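PDB 6VOQ: aldolase from Klebsiella pneumoniae, which belongs to the class II aldolase and adducin family of the AraD-like clan and holds a zinc ion in a site of histidines and a glutamate. Local coordinates for residues A42-A47 and Q55-V60. Numbering follows the deposited sequence.
Sequences ATPTGA and QRLSVV
Ala42, the last residue of strand 40-42, pairs with Ser58, the first of its neighbour 58-60 in the mixed sheet, as an antiparallel hydrogen-bonded pair. Ala42 N reaches Ser58 O at 2.9 Å with an N-H...O angle of 157°, approaching from above the carbonyl plane. The return bond, Ser58 N to Ala42 O, is short at 2.8 Å but bent to 128°, and so weak. Both side chains of the pair lie on the same face of the sheet.

Past Ala42 regular pairing with 58-60 stops, and CB of Pro44 points toward 55-60. Pro44 touches two neighbours at different corners of its ring. Its CD meets Leu57 CD2 at 4.0 Å, the two side chains crossing obliquely; Leu57 CD2 also passes 4.2 Å from Thr43 CA. Ser58 OG, only roughly anti to its carbonyl carbon (chi1 -35°), lies beside its own backbone N, where it meets Pro44 CA at 3.3 Å and Pro44 CB at 3.6 Å.

Ser58 OG is hydrogen-bonded to Asp70 O, and Thr43 OG1 to Leu31 N, while Met11 of helix 4-20 packs on Thr43 and Leu57. This is structural packing, with the Thr43 side chain about 10 Å from the zinc ion. Chemically, two backbone bonds of unequal quality join the strand ends, a Pro44–Leu57 apolar contact and proline carbons against the serine hydroxyl continue it, and both buried hydroxyls are satisfied by backbone atoms elsewhere in the chain.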
loop_
_atom_site.group_PDB
_atom_site.type_symbol
_atom_site.label_atom_id
_atom_site.label_comp_id
_atom_site.label_asym_id
_atom_site.label_seq_id
_atom_site.Cartn_x
_atom_site.Cartn_y
_atom_site.Cartn_z
ATOM N N ALA A 42 -7.468 -5.493 -27.008
ATOM C CA ALA A 42 -8.089 -4.962 -25.805
ATOM C C ALA A 42 -8.333 -6.084 -24.810
ATOM O O ALA A 42 -8.419 -7.257 -25.177
ATOM C CB ALA A 42 -9.411 -4.242 -26.119
ATOM N N THR A 43 -8.438 -5.705 -23.536
ATOM C CA THR A 43 -8.743 -6.670 -22.496
ATOM C C THR A 43 -10.219 -7.055 -22.566
ATOM O O THR A 43 -11.075 -6.206 -22.820
ATOM C CB THR A 43 -8.400 -6.110 -21.108
ATOM O OG1 THR A 43 -9.149 -4.921 -20.861
ATOM C CG2 THR A 43 -6.931 -5.769 -21.015
ATOM N N PRO A 44 -10.549 -8.324 -22.369
ATOM C CA PRO A 44 -11.922 -8.772 -22.619
ATOM C C PRO A 44 -12.872 -8.323 -21.518
ATOM O O PRO A 44 -12.478 -7.805 -20.470
ATOM C CB PRO A 44 -11.791 -10.296 -22.682
ATOM C CG PRO A 44 -10.581 -10.605 -21.874
ATOM C CD PRO A 44 -9.642 -9.444 -22.051
ATOM N N THR A 45 -14.158 -8.517 -21.790
ATOM C CA THR A 45 -15.208 -8.147 -20.849
ATOM C C THR A 45 -15.104 -8.959 -19.558
ATOM O O THR A 45 -14.596 -10.082 -19.541
ATOM C CB THR A 45 -16.583 -8.351 -21.494
ATOM O OG1 THR A 45 -17.609 -7.876 -20.620
ATOM C CG2 THR A 45 -16.824 -9.830 -21.806
ATOM N N GLY A 46 -15.578 -8.364 -18.464
ATOM C CA GLY A 46 -15.623 -9.040 -17.181
ATOM C C GLY A 46 -14.294 -9.617 -16.741
ATOM O O GLY A 46 -14.243 -10.588 -15.979
ATOM N N ALA A 47 -13.209 -9.022 -17.220
ATOM C CA ALA A 47 -11.868 -9.515 -16.966
ATOM C C ALA A 47 -11.268 -8.847 -15.739
ATOM O O ALA A 47 -11.698 -7.775 -15.303
ATOM C CB ALA A 47 -10.967 -9.278 -18.179
ATOM N N GLN A 55 -3.770 -15.293 -25.050
ATOM C CA GLN A 55 -4.411 -15.977 -26.141
ATOM C C GLN A 55 -5.840 -15.531 -26.381
ATOM O O GLN A 55 -6.320 -15.668 -27.508
ATOM C CB GLN A 55 -4.354 -17.468 -25.855
ATOM C CG GLN A 55 -3.104 -18.074 -26.426
ATOM C CD GLN A 55 -2.938 -17.612 -27.867
ATOM O OE1 GLN A 55 -3.429 -18.241 -28.807
ATOM N NE2 GLN A 55 -2.344 -16.414 -28.027
ATOM N N ARG A 56 -6.514 -14.968 -25.381
ATOM C CA ARG A 56 -7.932 -14.654 -25.471
ATOM C C ARG A 56 -8.217 -13.158 -25.394
ATOM O O ARG A 56 -9.384 -12.759 -25.317
ATOM C CB ARG A 56 -8.676 -15.417 -24.378
ATOM C CG ARG A 56 -8.846 -16.888 -24.739
ATOM C CD ARG A 56 -8.976 -17.758 -23.509
ATOM N NE ARG A 56 -9.928 -17.192 -22.558
ATOM C CZ ARG A 56 -11.242 -17.389 -22.602
ATOM N NH1 ARG A 56 -11.771 -18.150 -23.553
ATOM N NH2 ARG A 56 -12.028 -16.827 -21.691
ATOM N N LEU A 57 -7.183 -12.324 -25.430
ATOM C CA LEU A 57 -7.401 -10.888 -25.486
ATOM C C LEU A 57 -8.196 -10.539 -26.738
ATOM O O LEU A 57 -8.002 -11.128 -27.804
ATOM C CB LEU A 57 -6.067 -10.146 -25.468
ATOM C CG LEU A 57 -5.200 -10.320 -24.221
ATOM C CD1 LEU A 57 -3.787 -9.887 -24.536
ATOM C CD2 LEU A 57 -5.749 -9.528 -23.032
ATOM N N SER A 58 -9.119 -9.598 -26.593
ATOM C CA SER A 58 -10.005 -9.250 -27.688
ATOM C C SER A 58 -9.257 -8.505 -28.779
ATOM O O SER A 58 -8.307 -7.761 -28.521
ATOM C CB SER A 58 -11.147 -8.378 -27.185
ATOM O OG SER A 58 -11.526 -8.774 -25.882
ATOM N N VAL A 59 -9.711 -8.701 -30.012
ATOM C CA VAL A 59 -9.291 -7.887 -31.141
ATOM C C VAL A 59 -10.548 -7.355 -31.815
ATOM O O VAL A 59 -11.438 -8.131 -32.184
ATOM C CB VAL A 59 -8.423 -8.668 -32.138
ATOM C CG1 VAL A 59 -8.102 -7.796 -33.327
ATOM C CG2 VAL A 59 -7.156 -9.148 -31.473
ATOM N N VAL A 60 -10.617 -6.039 -31.978
ATOM C CA VAL A 60 -11.767 -5.354 -32.552
ATOM C C VAL A 60 -11.245 -4.283 -33.508
ATOM O O VAL A 60 -10.140 -3.760 -33.331
ATOM C CB VAL A 60 -12.652 -4.757 -31.424
ATOM C CG1 VAL A 60 -11.825 -3.883 -30.505
ATOM C CG2 VAL A 60 -13.825 -3.984 -31.978
#